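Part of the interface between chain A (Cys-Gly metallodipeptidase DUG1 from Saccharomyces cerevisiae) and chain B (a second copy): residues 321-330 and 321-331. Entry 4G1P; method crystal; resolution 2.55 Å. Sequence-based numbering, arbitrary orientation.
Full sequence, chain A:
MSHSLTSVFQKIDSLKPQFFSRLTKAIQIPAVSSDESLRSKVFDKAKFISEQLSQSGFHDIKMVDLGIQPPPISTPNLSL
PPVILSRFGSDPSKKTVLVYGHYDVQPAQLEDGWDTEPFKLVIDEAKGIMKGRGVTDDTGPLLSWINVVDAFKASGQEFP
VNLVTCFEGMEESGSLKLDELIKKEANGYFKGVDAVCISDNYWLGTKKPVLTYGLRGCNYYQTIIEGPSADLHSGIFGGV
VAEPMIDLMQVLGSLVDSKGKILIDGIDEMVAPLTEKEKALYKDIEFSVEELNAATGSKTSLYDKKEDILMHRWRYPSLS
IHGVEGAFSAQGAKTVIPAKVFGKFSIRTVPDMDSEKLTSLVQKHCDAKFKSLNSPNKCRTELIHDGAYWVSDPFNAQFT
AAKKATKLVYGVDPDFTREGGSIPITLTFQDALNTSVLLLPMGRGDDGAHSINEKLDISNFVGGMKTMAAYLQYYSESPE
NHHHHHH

Chain A 321-330: IHGVEGAFSA
Chain B, residues 321-331: IHGVEGAFSAQ

How do the two backbones lie against each other? Each copy contributes the end of a strand, residues 321 to 325, followed by a loop, and the strand of one chain runs beside the loop of the other in the same direction. The register is set by CA to CA distances of 4.5 Å between Gly A323 and Phe B328 and 4.3 Å between Glu A325 and Ser B329; the same pairs recur with the chains exchanged. Along the strand, phi/psi are -92/-30 at His A322, 149/177 at Gly A323, -118/133 at Val A324 and -102/134 at Glu A325; then 106/2 at Gly A326, -114/-157 at Ala A327, -101/118 at Phe A328 and -130/2 at Ser A329. Chain B repeats these values.

Which polar contacts hold the backbones together? Phe B328 N donates to His A322 O at 3.0 Å, and Phe A328 N donates to His B322 O at 2.9 Å, both with N-H...O angles of 156°. Beyond them, CA-H...O contacts carry the pairing onward: Gly A323 CA to Phe B328 O at 3.3 Å, Ser B329 CA to Val A324 O at 3.3 Å and Glu A325 CA to Ser B329 O at 3.6 Å, each with its mate. Val A324 N also lies 3.3 Å from Phe B328 O, but the angle is too poor for a hydrogen bond.

Why is glycine needed where the strand meets the loop? A CB on Gly A323 would point toward chain B and fall 2.2 Å from Phe B328 O, a clash, and its backbone angles independently call for glycine. The bare CA instead lets Ala B327 CB approach Gly A323 CA to 3.8 Å.

Which side chains meet? Val A324 and Val B324, both t, bring their CG2 atoms to 4.4 Å, a loose apolar contact. Ser A329 and Ser B329, both p, join OG to OG in a weak 3.4 Å hydrogen bond. The Phe A328 side chain (t, chi2 68°) starts sideways and its end leads away; CD2 lies 4.4 Å from His B322 CB, on a histidine with chi1 m. Glu A325, extended with chi1 and chi2 t and chi3 near -21°, places OE1 3.3 Å from Gln B331 CA.

What does water add? One water accepts from Gly A326 N at 2.7 Å and donates to Ser B329 O at 2.6 Å, spanning a gap of 4.5 Å between that nitrogen and oxygen; another links Gly B326 N and Ser A329 O at the same distances. A third water lies 2.6 Å from Glu A325 OE2 and 3.2 Å from Gln B331 OE1, bridging the two side chains.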

# COMPACT_ATOMS: atom_id res chain seq x y z
N ILE A 321 -1.61 -7.29 -12.73
CA ILE A 321 -2.10 -7.09 -11.37
C ILE A 321 -1.26 -6.04 -10.64
O ILE A 321 -0.07 -6.21 -10.45
CB ILE A 321 -2.20 -8.43 -10.62
CG1 ILE A 321 -3.34 -9.24 -11.22
CG2 ILE A 321 -2.47 -8.20 -9.13
CD1 ILE A 321 -3.48 -10.62 -10.66
N HIS A 322 -1.91 -4.94 -10.25
CA HIS A 322 -1.22 -3.73 -9.84
C HIS A 322 -0.93 -3.59 -8.35
O HIS A 322 0.05 -2.96 -7.97
CB HIS A 322 -2.00 -2.53 -10.32
CG HIS A 322 -2.30 -2.59 -11.77
ND1 HIS A 322 -1.32 -2.52 -12.73
CD2 HIS A 322 -3.47 -2.76 -12.43
CE1 HIS A 322 -1.87 -2.61 -13.93
NE2 HIS A 322 -3.18 -2.76 -13.77
N GLY A 323 -1.78 -4.15 -7.50
CA GLY A 323 -1.60 -3.95 -6.08
C GLY A 323 -2.91 -3.96 -5.33
O GLY A 323 -3.99 -4.06 -5.93
N VAL A 324 -2.80 -3.85 -4.02
CA VAL A 324 -3.95 -3.91 -3.14
C VAL A 324 -4.11 -2.61 -2.38
O VAL A 324 -3.14 -2.08 -1.83
CB VAL A 324 -3.82 -5.06 -2.12
CG1 VAL A 324 -5.04 -5.13 -1.26
CG2 VAL A 324 -3.63 -6.36 -2.83
N GLU A 325 -5.33 -2.09 -2.36
CA GLU A 325 -5.67 -0.93 -1.55
C GLU A 325 -6.43 -1.34 -0.27
O GLU A 325 -7.36 -2.16 -0.33
CB GLU A 325 -6.52 0.04 -2.38
CG GLU A 325 -7.08 1.24 -1.61
CD GLU A 325 -8.15 1.97 -2.41
OE1 GLU A 325 -8.16 1.83 -3.65
OE2 GLU A 325 -8.98 2.69 -1.80
N GLY A 326 -6.05 -0.79 0.87
CA GLY A 326 -6.81 -0.97 2.10
C GLY A 326 -6.18 -1.93 3.09
O GLY A 326 -6.74 -2.21 4.16
N ALA A 327 -5.00 -2.44 2.75
CA ALA A 327 -4.29 -3.36 3.62
C ALA A 327 -3.00 -2.73 4.13
O ALA A 327 -2.86 -1.50 4.17
CB ALA A 327 -4.00 -4.66 2.91
N PHE A 328 -2.06 -3.57 4.51
CA PHE A 328 -0.82 -3.06 5.08
C PHE A 328 0.30 -3.08 4.04
O PHE A 328 0.69 -4.14 3.55
CB PHE A 328 -0.43 -3.85 6.33
CG PHE A 328 0.97 -3.61 6.77
CD1 PHE A 328 1.35 -2.37 7.27
CD2 PHE A 328 1.92 -4.62 6.68
CE1 PHE A 328 2.67 -2.15 7.69
CE2 PHE A 328 3.24 -4.40 7.09
CZ PHE A 328 3.61 -3.17 7.60
N SER A 329 0.83 -1.90 3.71
CA SER A 329 1.73 -1.79 2.56
C SER A 329 3.04 -1.07 2.86
O SER A 329 3.86 -0.88 1.96
CB SER A 329 1.02 -1.11 1.40
OG SER A 329 0.57 0.17 1.78
N ALA A 330 3.24 -0.66 4.12
CA ALA A 330 4.48 -0.00 4.51
C ALA A 330 5.51 -1.06 4.81
O ALA A 330 5.22 -2.25 4.77
CB ALA A 330 4.26 0.86 5.72
N ILE B 321 -3.14 -12.90 6.44
CA ILE B 321 -2.44 -12.22 5.36
C ILE B 321 -2.67 -10.71 5.43
O ILE B 321 -3.80 -10.24 5.33
CB ILE B 321 -2.80 -12.84 3.99
CG1 ILE B 321 -2.17 -14.23 3.91
CG2 ILE B 321 -2.28 -11.98 2.85
CD1 ILE B 321 -2.54 -15.00 2.69
N HIS B 322 -1.59 -9.96 5.61
CA HIS B 322 -1.67 -8.56 6.01
C HIS B 322 -1.69 -7.53 4.89
O HIS B 322 -2.26 -6.46 5.04
CB HIS B 322 -0.54 -8.26 6.96
CG HIS B 322 -0.47 -9.21 8.10
ND1 HIS B 322 -1.45 -9.28 9.06
CD2 HIS B 322 0.43 -10.16 8.41
CE1 HIS B 322 -1.14 -10.21 9.93
NE2 HIS B 322 -0.00 -10.77 9.56
N GLY B 323 -1.04 -7.83 3.77
CA GLY B 323 -0.94 -6.84 2.72
C GLY B 323 0.34 -6.98 1.93
O GLY B 323 1.20 -7.82 2.23
N VAL B 324 0.45 -6.14 0.91
CA VAL B 324 1.58 -6.19 -0.01
C VAL B 324 2.35 -4.88 0.04
O VAL B 324 1.76 -3.81 -0.00
CB VAL B 324 1.12 -6.43 -1.46
CG1 VAL B 324 2.30 -6.52 -2.37
CG2 VAL B 324 0.33 -7.69 -1.55
N GLU B 325 3.67 -4.99 0.16
CA GLU B 325 4.55 -3.83 0.07
C GLU B 325 5.23 -3.76 -1.31
O GLU B 325 5.73 -4.77 -1.82
CB GLU B 325 5.61 -3.91 1.17
CG GLU B 325 6.70 -2.85 1.11
CD GLU B 325 7.86 -3.17 2.04
OE1 GLU B 325 7.66 -3.96 2.99
OE2 GLU B 325 8.98 -2.66 1.81
N GLY B 326 5.26 -2.57 -1.92
CA GLY B 326 6.03 -2.36 -3.14
C GLY B 326 5.19 -2.27 -4.40
O GLY B 326 5.72 -2.13 -5.51
N ALA B 327 3.88 -2.35 -4.24
CA ALA B 327 2.97 -2.26 -5.37
C ALA B 327 2.12 -1.00 -5.29
O ALA B 327 2.51 -0.02 -4.64
CB ALA B 327 2.09 -3.49 -5.45
N PHE B 328 0.98 -1.02 -5.94
CA PHE B 328 0.14 0.16 -5.98
C PHE B 328 -1.02 0.04 -4.98
O PHE B 328 -1.86 -0.85 -5.10
CB PHE B 328 -0.38 0.42 -7.40
CG PHE B 328 -1.49 1.40 -7.46
CD1 PHE B 328 -1.26 2.74 -7.16
CD2 PHE B 328 -2.77 0.99 -7.81
CE1 PHE B 328 -2.32 3.66 -7.22
CE2 PHE B 328 -3.83 1.92 -7.87
CZ PHE B 328 -3.60 3.25 -7.58
N SER B 329 -1.06 0.94 -4.01
CA SER B 329 -1.97 0.77 -2.88
C SER B 329 -2.82 2.00 -2.57
O SER B 329 -3.60 1.99 -1.62
CB SER B 329 -1.20 0.35 -1.63
OG SER B 329 -0.22 1.32 -1.32
N ALA B 330 -2.67 3.06 -3.37
CA ALA B 330 -3.48 4.27 -3.19
C ALA B 330 -4.80 4.07 -3.87
O ALA B 330 -5.03 3.05 -4.52
CB ALA B 330 -2.78 5.46 -3.75
N GLN B 331 -5.69 5.05 -3.76
CA GLN B 331 -7.00 4.86 -4.37
C GLN B 331 -6.94 5.07 -5.88
O GLN B 331 -6.00 5.68 -6.39
CB GLN B 331 -8.08 5.72 -3.72
CG GLN B 331 -8.19 7.12 -4.24
CD GLN B 331 -9.37 7.86 -3.63
OE1 GLN B 331 -10.00 7.36 -2.69
NE2 GLN B 331 -9.67 9.03 -4.16
O HOH W 1 -10.90 4.30 -2.34
O HOH W 2 -4.32 1.27 0.77
O HOH W 3 4.53 -0.41 -0.50